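Chemotaxis protein CheX (Desulfovibrio desulfuricans subsp. desulfuricans str. G20, PDB 3HM4) probably dephosphorylates the phosphorylated response regulator CheY and so helps to switch off the chemotactic signal to the flagellar motor. Local coordinates at residues S59-T65 / E148-C154; D45-V49 / P119-M123; I30-V36 / V137-K143; V72-L77 / A91-V95; A16-L21 / M98-A103. All coordinates share one frame; numbering follows the deposited sequence.

Interaction 1: residues S59-T65 / E148-C154; sequences SISVTFT and EFTVEFC
F64 and F149 meet flank to flank at one end of this strand pair, their side chains pointing the same way and CD1 of F64 lying 3.5 Å from CB of F149. With its CG set between its own backbone N and carbonyl carbon (chi1 68°), F149 rises beside the F64 ring, the two planes inclined by 37°. This apolar face, continued by V62, V151, I60 and F153, is the tightly packed one: CG2 of V62 lies 3.6 Å from CD1 of F149, residues F13, T17 and L21 of helix 10-25 cover the face, and F149 also stacks on F142. Between the strands, E152 and S61 exchange two nearly straight bonds, E152 N to S61 O and S61 N to E152 O both measuring 2.8 Å. T65 grips E148 O twice, through its N at 3.1 Å and its OG1 at 2.9 Å, the hydroxyl lying on a lone pair in the carbonyl plane. The other face is polar and partly hydrated. There a water sits 2.6 Å from S61 OG and 2.7 Å from T63 OG1, with a weak bond to E152 OE1. H131 holds S61, S47 holds T63, and K37 forms a salt bridge with E152, while the side chain of E148 leads off into solvent. Such two-faced strands are characteristic of the middle of the six-stranded antiparallel sheet of the CheX fold, with helices on its apolar side.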
# COMPACT_ATOMS: atom_id res chain seq x y z
N SER A 59 -4.16 -1.08 8.23
CA SER A 59 -2.95 -1.26 7.46
C SER A 59 -1.72 -1.12 8.34
O SER A 59 -1.77 -0.47 9.38
CB SER A 59 -2.92 -0.17 6.42
OG SER A 59 -1.83 -0.29 5.56
N ILE A 60 -0.64 -1.77 7.91
CA ILE A 60 0.69 -1.62 8.51
C ILE A 60 1.63 -1.14 7.41
O ILE A 60 1.64 -1.72 6.31
CB ILE A 60 1.24 -2.94 9.09
CG1 ILE A 60 0.23 -3.62 10.01
CG2 ILE A 60 2.61 -2.72 9.79
CD1 ILE A 60 0.59 -5.07 10.34
N SER A 61 2.38 -0.07 7.66
CA SER A 61 3.42 0.34 6.71
C SER A 61 4.75 0.52 7.42
O SER A 61 4.84 0.69 8.63
CB SER A 61 3.05 1.63 5.97
OG SER A 61 2.95 2.70 6.86
N VAL A 62 5.80 0.49 6.61
CA VAL A 62 7.14 0.78 7.08
C VAL A 62 7.80 1.70 6.03
O VAL A 62 7.72 1.42 4.85
CB VAL A 62 7.92 -0.52 7.36
CG1 VAL A 62 8.04 -1.39 6.11
CG2 VAL A 62 9.25 -0.21 8.03
N THR A 63 8.38 2.80 6.48
CA THR A 63 9.06 3.76 5.63
C THR A 63 10.50 3.82 6.09
O THR A 63 10.79 4.17 7.25
CB THR A 63 8.38 5.13 5.60
OG1 THR A 63 7.11 4.99 4.98
CG2 THR A 63 9.21 6.16 4.83
N PHE A 64 11.40 3.44 5.19
CA PHE A 64 12.83 3.38 5.46
C PHE A 64 13.56 4.57 4.84
O PHE A 64 13.25 5.00 3.72
CB PHE A 64 13.45 2.13 4.80
CG PHE A 64 12.99 0.81 5.37
CD1 PHE A 64 13.70 0.22 6.41
CD2 PHE A 64 11.87 0.18 4.88
CE1 PHE A 64 13.31 -1.01 6.91
CE2 PHE A 64 11.49 -1.04 5.35
CZ PHE A 64 12.19 -1.63 6.39
N THR A 65 14.57 5.05 5.56
CA THR A 65 15.60 5.88 4.95
C THR A 65 16.39 5.01 3.94
O THR A 65 16.51 3.78 4.09
CB THR A 65 16.56 6.48 6.00
OG1 THR A 65 17.29 5.42 6.66
CG2 THR A 65 15.83 7.37 7.03
N GLU A 148 17.57 5.01 10.01
CA GLU A 148 16.25 4.93 10.62
C GLU A 148 15.16 4.42 9.72
O GLU A 148 15.28 4.39 8.49
CB GLU A 148 15.85 6.31 11.13
CG GLU A 148 16.81 6.82 12.17
CD GLU A 148 16.52 8.21 12.64
OE1 GLU A 148 15.51 8.84 12.23
OE2 GLU A 148 17.30 8.71 13.50
N PHE A 149 14.08 3.99 10.36
CA PHE A 149 12.82 3.69 9.68
C PHE A 149 11.71 3.97 10.68
O PHE A 149 11.95 4.07 11.87
CB PHE A 149 12.78 2.24 9.11
CG PHE A 149 12.73 1.14 10.15
CD1 PHE A 149 11.51 0.70 10.64
CD2 PHE A 149 13.89 0.60 10.69
CE1 PHE A 149 11.44 -0.31 11.58
CE2 PHE A 149 13.82 -0.38 11.63
CZ PHE A 149 12.58 -0.84 12.11
N THR A 150 10.49 4.01 10.16
CA THR A 150 9.31 4.20 10.99
C THR A 150 8.24 3.20 10.58
O THR A 150 8.01 3.03 9.38
CB THR A 150 8.73 5.64 10.84
OG1 THR A 150 9.69 6.59 11.35
CG2 THR A 150 7.44 5.86 11.60
N VAL A 151 7.57 2.58 11.55
CA VAL A 151 6.42 1.71 11.34
C VAL A 151 5.18 2.53 11.63
O VAL A 151 5.16 3.30 12.61
CB VAL A 151 6.39 0.50 12.29
CG1 VAL A 151 5.00 -0.22 12.29
CG2 VAL A 151 7.49 -0.46 11.91
N GLU A 152 4.15 2.40 10.79
CA GLU A 152 2.88 3.07 11.03
C GLU A 152 1.76 2.07 10.93
O GLU A 152 1.86 1.08 10.17
CB GLU A 152 2.66 4.20 10.02
CG GLU A 152 3.79 5.22 10.04
CD GLU A 152 3.66 6.36 9.10
OE1 GLU A 152 2.94 6.21 8.11
OE2 GLU A 152 4.38 7.38 9.29
N PHE A 153 0.70 2.30 11.68
CA PHE A 153 -0.47 1.46 11.54
C PHE A 153 -1.72 2.25 11.82
O PHE A 153 -1.69 3.32 12.45
CB PHE A 153 -0.39 0.17 12.40
CG PHE A 153 -0.54 0.40 13.87
CD1 PHE A 153 0.60 0.62 14.67
CD2 PHE A 153 -1.78 0.39 14.48
CE1 PHE A 153 0.45 0.83 16.04
CE2 PHE A 153 -1.91 0.61 15.84
CZ PHE A 153 -0.80 0.84 16.62
N CYS A 154 -2.84 1.71 11.34
CA CYS A 154 -4.14 2.29 11.65
C CYS A 154 -5.18 1.17 11.68
O CYS A 154 -4.97 0.12 11.06
CB CYS A 154 -4.57 3.36 10.68
SG CYS A 154 -4.71 2.85 8.96
O HOH W 1 4.95 4.39 6.55

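Interaction 2: residues D45-V49 / P119-M123; sequences DVSAV and PSVIM
V46 and V121 approach each other diagonally across an antiparallel strand pair that forms the dimer-side end of the CheX sheet, at a classic beta bulge, where D45 and V46 both face F64. CG1 of each valine lies anti to its own backbone N, and these two branches meet at 4.1 Å. The same branch of V121 lies over the opposing backbone, 3.6 Å from S47 O. A48, next along this face, brings only a methyl: its CB rests 3.5 Å from S120 O, and V92 and T96 of helix 84-109 pack against it. On the reverse face V49 and I122 cross obliquely, CG1 of V49 touching CD1 of I122 at 4.1 Å. Here chi2 of I122 is 91°, away from a staggered value, and it carries CD1 along the strand to the valine. S47 shares this face, but its hydroxyl turns to H127 and T63. M123, present as selenomethionine, lies loosely beside V46, and its selenium end turns off from the pair. Residues S120 to M123 also pair with a strand of the second subunit, so the sheet runs on through the dimer. Within the chain, I122 N donates to S47 O at 2.7 Å and 174°, coming in tilted from the carbonyl plane.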
# COMPACT_ATOMS: atom_id res chain seq x y z
N ASP A 45 12.34 6.69 1.38
CA ASP A 45 13.07 6.22 0.19
C ASP A 45 12.68 4.83 -0.30
O ASP A 45 12.64 4.59 -1.51
CB ASP A 45 14.56 6.42 0.47
CG ASP A 45 14.87 7.83 0.97
OD1 ASP A 45 14.23 8.77 0.44
OD2 ASP A 45 15.60 7.99 1.97
N VAL A 46 12.35 3.95 0.65
CA VAL A 46 11.75 2.65 0.37
C VAL A 46 10.65 2.50 1.41
O VAL A 46 10.92 2.68 2.61
CB VAL A 46 12.71 1.48 0.44
CG1 VAL A 46 11.95 0.12 0.22
CG2 VAL A 46 13.84 1.67 -0.59
N SER A 47 9.42 2.21 0.98
CA SER A 47 8.35 1.90 1.89
C SER A 47 7.73 0.57 1.51
O SER A 47 7.85 0.11 0.38
CB SER A 47 7.26 2.97 1.90
OG SER A 47 7.74 4.24 2.31
N ALA A 48 7.01 0.01 2.47
CA ALA A 48 6.17 -1.16 2.21
C ALA A 48 4.89 -0.98 2.98
O ALA A 48 4.88 -0.33 4.03
CB ALA A 48 6.85 -2.45 2.54
N VAL A 49 3.82 -1.58 2.48
CA VAL A 49 2.52 -1.45 3.10
C VAL A 49 1.74 -2.72 2.91
O VAL A 49 1.83 -3.34 1.84
CB VAL A 49 1.76 -0.19 2.58
CG1 VAL A 49 1.51 -0.23 1.08
CG2 VAL A 49 0.47 0.04 3.36
N PRO A 119 1.60 -7.70 0.58
CA PRO A 119 2.26 -6.39 0.64
C PRO A 119 2.55 -5.79 -0.73
O PRO A 119 2.58 -6.47 -1.74
CB PRO A 119 3.60 -6.68 1.36
CG PRO A 119 3.41 -8.03 1.98
CD PRO A 119 2.49 -8.77 1.08
N SER A 120 2.82 -4.48 -0.69
CA SER A 120 3.40 -3.76 -1.82
C SER A 120 4.62 -3.00 -1.32
O SER A 120 4.66 -2.55 -0.17
CB SER A 120 2.43 -2.79 -2.50
OG SER A 120 1.39 -3.48 -3.16
N VAL A 121 5.61 -2.87 -2.20
CA VAL A 121 6.86 -2.17 -1.94
C VAL A 121 6.95 -0.97 -2.86
O VAL A 121 6.73 -1.08 -4.08
CB VAL A 121 8.10 -3.08 -2.07
CG1 VAL A 121 9.37 -2.23 -1.89
CG2 VAL A 121 8.05 -4.22 -1.09
N ILE A 122 7.23 0.19 -2.27
CA ILE A 122 7.31 1.46 -2.95
C ILE A 122 8.76 1.95 -2.95
O ILE A 122 9.44 1.92 -1.93
CB ILE A 122 6.41 2.52 -2.29
CG1 ILE A 122 4.92 2.08 -2.37
CG2 ILE A 122 6.55 3.91 -2.94
CD1 ILE A 122 4.45 1.31 -1.28
N MSE A 123 9.24 2.40 -4.12
CA MSE A 123 10.57 2.96 -4.19
C MSE A 123 10.59 4.30 -4.89
O MSE A 123 9.79 4.57 -5.77
CB MSE A 123 11.50 2.00 -4.92
CG MSE A 123 11.57 0.59 -4.32
SE MSE A 123 12.69 -0.62 -5.28
CE MSE A 123 11.61 -2.18 -5.20

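Interaction 3: residues I30-V36 / V137-K143; sequences IPGQPYV and VIAIPFK
A chi1 of 64° places CG of Y35 between its backbone N and carbonyl carbon, and this turn lays the phenol ring over A139 in a CH-pi contact, the CB of A139 sitting 3.4 Å above the ring plane, displaced toward the rim. At the edge of the same ring, near its plane, CD of P141 lies 3.9 Å from Y35 CE1. On the other face of the sheet F142 has CG anti to its carbonyl carbon, which brings its ring beneath P31: CB of P31 stands 3.9 Å from the F142 centroid, a second CH-pi contact made over a face. T17 and T18 of helix 10-25 border F142. P34 joins this side, its CB 3.9 Å from CG1 of I140. The backbones form two short antiparallel ladders, I30 with K143 and Y35 with A139, whose registers differ by one residue. G32 N still reaches P141 O at 2.8 Å, but the chain then bows outward at Q33. A water between K143 NZ and I30 O at the exposed end is a doubtful bridge, being only 2.5 Å from NZ. The bow agrees with the chemistry of proline: P141 has no N-H to return toward strand 30-36, and instead its CD rests 3.4 Å from Q33 O. P31 and P34 likewise have no N-H, and both occupy positions whose backbone nitrogen faces away from strand 138-143. The outermost strand of the sheet is therefore held by separate clusters of hydrogen bonds and by proline and aromatic contacts, and it offers few donors along its outer side.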
# COMPACT_ATOMS: atom_id res chain seq x y z
N ILE A 30 15.97 -0.40 17.46
CA ILE A 30 15.59 0.13 18.77
C ILE A 30 14.38 1.03 18.60
O ILE A 30 14.49 2.14 18.06
CB ILE A 30 16.76 0.93 19.40
CG1 ILE A 30 18.02 0.06 19.54
CG2 ILE A 30 16.36 1.49 20.75
CD1 ILE A 30 19.25 0.83 20.07
N PRO A 31 13.20 0.59 19.07
CA PRO A 31 12.04 1.46 18.91
C PRO A 31 12.02 2.62 19.88
O PRO A 31 12.40 2.49 21.08
CB PRO A 31 10.85 0.54 19.21
CG PRO A 31 11.39 -0.51 20.08
CD PRO A 31 12.84 -0.69 19.69
N GLY A 32 11.54 3.75 19.39
CA GLY A 32 11.25 4.88 20.21
C GLY A 32 9.81 4.78 20.70
O GLY A 32 9.14 3.75 20.55
N GLN A 33 9.32 5.90 21.22
CA GLN A 33 7.95 5.97 21.73
C GLN A 33 6.96 6.10 20.60
O GLN A 33 7.15 6.92 19.69
CB GLN A 33 7.71 7.13 22.70
CG GLN A 33 8.43 7.00 23.99
CD GLN A 33 8.05 5.79 24.82
OE1 GLN A 33 8.91 5.03 25.25
NE2 GLN A 33 6.76 5.58 25.02
N PRO A 34 5.87 5.32 20.67
CA PRO A 34 4.83 5.52 19.66
C PRO A 34 4.23 6.91 19.79
O PRO A 34 4.20 7.49 20.88
CB PRO A 34 3.76 4.49 20.05
CG PRO A 34 4.53 3.41 20.73
CD PRO A 34 5.55 4.16 21.54
N TYR A 35 3.80 7.47 18.67
CA TYR A 35 3.15 8.75 18.66
C TYR A 35 2.02 8.75 17.67
O TYR A 35 2.03 7.97 16.70
CB TYR A 35 4.14 9.90 18.39
CG TYR A 35 4.80 9.91 17.04
CD1 TYR A 35 5.94 9.18 16.80
CD2 TYR A 35 4.25 10.64 15.97
CE1 TYR A 35 6.58 9.23 15.53
CE2 TYR A 35 4.85 10.68 14.71
CZ TYR A 35 6.01 9.94 14.49
OH TYR A 35 6.58 10.00 13.24
N VAL A 36 1.04 9.63 17.89
CA VAL A 36 -0.03 9.85 16.93
C VAL A 36 0.52 10.78 15.85
O VAL A 36 0.98 11.89 16.15
CB VAL A 36 -1.31 10.40 17.58
CG1 VAL A 36 -2.34 10.78 16.51
CG2 VAL A 36 -1.90 9.40 18.61
N VAL A 137 -3.45 7.70 12.86
CA VAL A 137 -2.39 6.85 12.41
C VAL A 137 -1.33 6.89 13.51
O VAL A 137 -0.93 7.96 13.94
CB VAL A 137 -1.84 7.32 11.07
CG1 VAL A 137 -0.60 6.49 10.67
CG2 VAL A 137 -2.92 7.25 9.97
N ILE A 138 -0.89 5.71 13.92
CA ILE A 138 0.11 5.57 14.99
C ILE A 138 1.45 5.29 14.30
O ILE A 138 1.55 4.42 13.43
CB ILE A 138 -0.26 4.42 15.97
CG1 ILE A 138 -1.67 4.60 16.54
CG2 ILE A 138 0.80 4.27 17.07
CD1 ILE A 138 -1.92 5.92 17.17
N ALA A 139 2.48 6.03 14.69
CA ALA A 139 3.82 5.89 14.16
C ALA A 139 4.79 5.51 15.28
O ALA A 139 4.70 6.01 16.40
CB ALA A 139 4.28 7.20 13.48
N ILE A 140 5.75 4.65 14.97
CA ILE A 140 6.79 4.27 15.90
C ILE A 140 8.13 4.44 15.19
O ILE A 140 8.42 3.70 14.25
CB ILE A 140 6.66 2.86 16.46
CG1 ILE A 140 5.21 2.59 16.95
CG2 ILE A 140 7.71 2.70 17.61
CD1 ILE A 140 4.31 1.94 15.95
N PRO A 141 8.96 5.41 15.62
CA PRO A 141 10.25 5.61 14.97
C PRO A 141 11.27 4.61 15.52
O PRO A 141 11.19 4.24 16.70
CB PRO A 141 10.61 7.04 15.33
CG PRO A 141 10.04 7.18 16.75
CD PRO A 141 8.79 6.30 16.78
N PHE A 142 12.25 4.24 14.68
CA PHE A 142 13.29 3.31 15.08
C PHE A 142 14.66 3.84 14.71
O PHE A 142 14.86 4.42 13.63
CB PHE A 142 13.17 1.96 14.33
CG PHE A 142 12.11 1.03 14.88
CD1 PHE A 142 10.76 1.28 14.66
CD2 PHE A 142 12.48 -0.12 15.55
CE1 PHE A 142 9.78 0.41 15.14
CE2 PHE A 142 11.54 -1.03 16.00
CZ PHE A 142 10.16 -0.74 15.80
N LYS A 143 15.61 3.56 15.60
CA LYS A 143 17.04 3.65 15.29
C LYS A 143 17.52 2.24 14.97
O LYS A 143 16.96 1.25 15.41
CB LYS A 143 17.83 4.13 16.50
CG LYS A 143 17.56 5.54 16.90
CD LYS A 143 18.53 6.02 18.02
CE LYS A 143 18.44 5.25 19.29
NZ LYS A 143 17.14 5.37 19.93
O HOH W 2 14.80 4.67 19.33

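Interaction 4: residues V72-L77 / A91-V95; sequences VVKAML and AVGEV
A91 is the small residue on which two helices of the CheX domain meet: segments 72-77 and 91-95 of helices 66-77 and 84-109 cross at 85°, with their axes 10.1 Å apart. Its methyl faces the first helix and is touched from two successive turns: CG2 of V73 and CD1 of L77 each lie 4.1 Å from A91 CB. V73 presents the branch anti to its carbonyl carbon (chi1 169° sets the other branch anti to the backbone N), while L77 reaches the methyl from the more exposed end of the contact. One turn further along helix 84-109, V95 takes over, with its CG2 4.3 Å from CG1 of V72. M76, a selenomethionine modelled in two conformers, fills the groove between A91 and V95 in one of them; there its SE is 3.5 Å from V95 CG2, and a bend at chi3 (70°) folds CE back toward A91 O, a placement that remains tentative. L21 and M24 of helix 10-25 close the inner side, against V72, V95 and M76. E94, at the margin, begins a sequence consistent with the E-x-x-N motif of CheC and CheX phosphatases. Apart from the approach of M76 to A91 O, which is already used by V95 N, the contact is apolar; with no polar bond between 72-77 and 91-95, these segments are held by dispersion and exclusion of water.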
# COMPACT_ATOMS: atom_id res chain seq x y z
N VAL A 72 19.33 -3.40 5.06
CA VAL A 72 18.43 -4.54 5.19
C VAL A 72 18.61 -5.50 4.00
O VAL A 72 18.77 -6.71 4.20
CB VAL A 72 16.96 -4.11 5.33
CG1 VAL A 72 16.00 -5.27 5.19
CG2 VAL A 72 16.78 -3.35 6.63
N VAL A 73 18.64 -4.95 2.80
CA VAL A 73 18.80 -5.74 1.58
C VAL A 73 20.17 -6.47 1.61
O VAL A 73 20.24 -7.66 1.29
CB VAL A 73 18.63 -4.89 0.29
CG1 VAL A 73 19.07 -5.68 -0.96
CG2 VAL A 73 17.19 -4.38 0.17
N LYS A 74 21.23 -5.77 2.03
CA LYS A 74 22.56 -6.38 2.12
C LYS A 74 22.62 -7.46 3.20
O LYS A 74 23.27 -8.52 3.02
CB LYS A 74 23.64 -5.31 2.34
CG LYS A 74 23.90 -4.46 1.14
CD LYS A 74 25.03 -3.48 1.35
CE LYS A 74 25.30 -2.72 0.08
NZ LYS A 74 26.53 -1.90 0.17
N ALA A 75 22.01 -7.21 4.35
CA ALA A 75 21.99 -8.20 5.43
C ALA A 75 21.25 -9.48 5.03
O ALA A 75 21.74 -10.59 5.30
CB ALA A 75 21.40 -7.63 6.70
N MSE A 76 20.16 -9.34 4.29
CA MSE A 76 19.32 -10.48 3.92
C MSE A 76 19.79 -11.26 2.72
O MSE A 76 19.63 -12.49 2.70
CB MSE A 76 17.89 -10.02 3.70
CG MSE A 76 17.32 -9.58 5.00
SE MSE A 76 15.58 -8.91 4.81
CE MSE A 76 14.63 -10.61 4.42
N LEU A 77 20.34 -10.57 1.72
CA LEU A 77 20.77 -11.16 0.48
C LEU A 77 22.26 -11.04 0.19
O LEU A 77 22.71 -11.68 -0.77
CB LEU A 77 19.90 -10.62 -0.65
CG LEU A 77 18.39 -10.89 -0.52
CD1 LEU A 77 17.55 -10.06 -1.49
CD2 LEU A 77 18.15 -12.39 -0.75
N ALA A 91 13.38 -8.56 -0.53
CA ALA A 91 13.82 -8.52 0.88
C ALA A 91 12.82 -7.75 1.75
O ALA A 91 12.36 -8.23 2.79
CB ALA A 91 15.22 -7.88 1.01
N VAL A 92 12.47 -6.54 1.31
CA VAL A 92 11.52 -5.72 2.08
C VAL A 92 10.14 -6.34 2.04
O VAL A 92 9.41 -6.28 3.04
CB VAL A 92 11.55 -4.23 1.65
CG1 VAL A 92 10.43 -3.42 2.36
CG2 VAL A 92 12.95 -3.66 1.92
N GLY A 93 9.79 -6.95 0.91
CA GLY A 93 8.50 -7.63 0.82
C GLY A 93 8.39 -8.79 1.82
O GLY A 93 7.36 -8.95 2.47
N GLU A 94 9.47 -9.55 1.97
CA GLU A 94 9.45 -10.64 2.95
C GLU A 94 9.39 -10.12 4.37
O GLU A 94 8.65 -10.64 5.21
CB GLU A 94 10.63 -11.58 2.75
CG GLU A 94 10.63 -12.76 3.75
CD GLU A 94 9.36 -13.66 3.69
OE1 GLU A 94 8.71 -13.77 2.62
OE2 GLU A 94 9.02 -14.31 4.71
N VAL A 95 10.20 -9.11 4.67
CA VAL A 95 10.15 -8.45 5.99
C VAL A 95 8.70 -8.04 6.32
O VAL A 95 8.22 -8.25 7.42
CB VAL A 95 11.09 -7.20 6.04
CG1 VAL A 95 10.76 -6.26 7.23
CG2 VAL A 95 12.55 -7.69 6.05

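Interaction 5: residues A16-L21 / M98-A103; sequences ATTNVL and MISGQA
Segments 16-21 and 98-103 of helices 10-25 and 84-109 run at 133° to each other with axes 8.8 Å apart, and their backbones are nearest where A16 faces A103, with CA atoms 5.3 Å apart. A16 makes this closeness possible: its CB lies 3.5 Å from A103 N and 3.7 Å from Q102 CB, so that a methyl packs directly on the opposing helix backbone. The main knob is I99, which enters a hole formed by A16, T17, V20 and L21. Its CG1 is anti to the carbonyl carbon and chi2 is extended at 170°, which drives CD1 deep between the turns, to 4.1 Å from CD2 of L21. CG2 and CD1 of I99 both come within 3.7 Å of T17 OG1, whose polar partner is F13 O one turn back in the same helix. V20 answers from the other side, its two methyls straddling CB of M98, a selenomethionine, and its CG2 lying 3.6 Å from NE2 of Q102, a packing contact. At the outer margin a water accepts from N19 ND2 and donates to Q102 OE1, although N19 is modelled in two conformers and this bridge is accordingly uncertain. Helix 10-25 also packs on the sheet, and so is wedged between it and helix 84-109. The middle of the interface is thus aliphatic, with the threonine hydroxyl satisfied inside its own helix, and direct polar bonds between the two segments are lacking; shape matching of I99, V20 and the two alanines holds the pair, and polar amides lie at its margin.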
# COMPACT_ATOMS: atom_id res chain seq x y z
N ALA A 16 6.73 -7.21 16.83
CA ALA A 16 6.90 -7.93 15.57
C ALA A 16 7.99 -7.28 14.69
O ALA A 16 8.82 -7.96 14.09
CB ALA A 16 5.57 -8.01 14.80
N THR A 17 7.93 -5.96 14.59
CA THR A 17 8.90 -5.19 13.79
C THR A 17 10.33 -5.38 14.31
O THR A 17 11.25 -5.68 13.55
CB THR A 17 8.52 -3.72 13.71
OG1 THR A 17 7.24 -3.64 13.08
CG2 THR A 17 9.51 -2.95 12.86
N THR A 18 10.47 -5.23 15.62
CA THR A 18 11.78 -5.40 16.24
C THR A 18 12.31 -6.80 16.00
O THR A 18 13.48 -6.97 15.55
CB THR A 18 11.71 -5.07 17.76
OG1 THR A 18 11.20 -3.74 17.96
CG2 THR A 18 13.09 -5.27 18.45
N ASN A 19 11.46 -7.81 16.24
CA ASN A 19 11.91 -9.19 16.08
C ASN A 19 12.27 -9.52 14.64
O ASN A 19 13.29 -10.13 14.39
CB ASN A 19 10.87 -10.17 16.61
CG ASN A 19 10.72 -10.13 18.13
OD1 ASN A 19 11.54 -9.53 18.83
ND2 ASN A 19 9.65 -10.74 18.63
N VAL A 20 11.44 -9.10 13.68
CA VAL A 20 11.72 -9.41 12.28
C VAL A 20 13.01 -8.73 11.80
O VAL A 20 13.85 -9.39 11.18
CB VAL A 20 10.53 -9.02 11.35
CG1 VAL A 20 10.90 -9.19 9.92
CG2 VAL A 20 9.34 -9.93 11.69
N LEU A 21 13.16 -7.43 12.07
CA LEU A 21 14.37 -6.70 11.64
C LEU A 21 15.64 -7.24 12.30
O LEU A 21 16.70 -7.29 11.65
CB LEU A 21 14.24 -5.18 11.75
CG LEU A 21 13.55 -4.45 10.58
CD1 LEU A 21 14.31 -4.73 9.24
CD2 LEU A 21 12.11 -4.84 10.49
N MSE A 98 6.43 -10.94 7.06
CA MSE A 98 6.75 -11.45 8.38
C MSE A 98 6.23 -10.56 9.50
O MSE A 98 5.71 -11.07 10.50
CB MSE A 98 8.24 -11.69 8.54
CG MSE A 98 8.78 -12.82 7.67
SE MSE A 98 10.70 -12.92 7.78
CE MSE A 98 10.86 -13.40 9.61
N ILE A 99 6.34 -9.23 9.34
CA ILE A 99 5.79 -8.32 10.33
C ILE A 99 4.25 -8.51 10.40
O ILE A 99 3.70 -8.62 11.49
CB ILE A 99 6.12 -6.83 10.05
CG1 ILE A 99 7.63 -6.61 10.30
CG2 ILE A 99 5.27 -5.87 10.91
CD1 ILE A 99 8.12 -5.25 9.83
N SER A 100 3.60 -8.58 9.25
CA SER A 100 2.17 -8.82 9.23
C SER A 100 1.81 -10.13 9.96
O SER A 100 0.92 -10.16 10.83
CB SER A 100 1.66 -8.86 7.81
OG SER A 100 0.29 -9.21 7.78
N GLY A 101 2.50 -11.21 9.63
CA GLY A 101 2.20 -12.51 10.24
C GLY A 101 2.41 -12.51 11.74
O GLY A 101 1.55 -12.97 12.52
N GLN A 102 3.52 -11.92 12.18
CA GLN A 102 3.84 -11.89 13.62
C GLN A 102 2.96 -10.95 14.42
O GLN A 102 2.55 -11.28 15.51
CB GLN A 102 5.33 -11.60 13.82
CG GLN A 102 6.15 -12.75 13.28
CD GLN A 102 7.64 -12.62 13.50
OE1 GLN A 102 8.08 -11.99 14.45
NE2 GLN A 102 8.41 -13.23 12.63
N ALA A 103 2.65 -9.78 13.87
CA ALA A 103 1.79 -8.82 14.56
C ALA A 103 0.39 -9.41 14.69
O ALA A 103 -0.24 -9.32 15.76
CB ALA A 103 1.75 -7.48 13.81
O HOH W 3 6.95 -11.26 17.08

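From the N terminus, helix 10-25 opens interaction 5, strand 30-36 opens interaction 3, and strands 47-53 and 58-64 open interactions 2 and 1. Interaction 4 closes first, within the two-helix excursion that follows strand 58-64, and it is nested in all the other loops. Interaction 5 then closes on helix 84-109, crossing interactions 1, 2 and 3. Interaction 2 closes next and lies within interaction 3, which closes on strand 138-143, about 18 Å away between centres; interaction 1, closed last by strand 149-155, crosses both. Interactions 3, 1 and 2 thus follow one another across one sheet, from its outer strand to the dimer edge, while interactions 4 and 5 tie together the helices covering it.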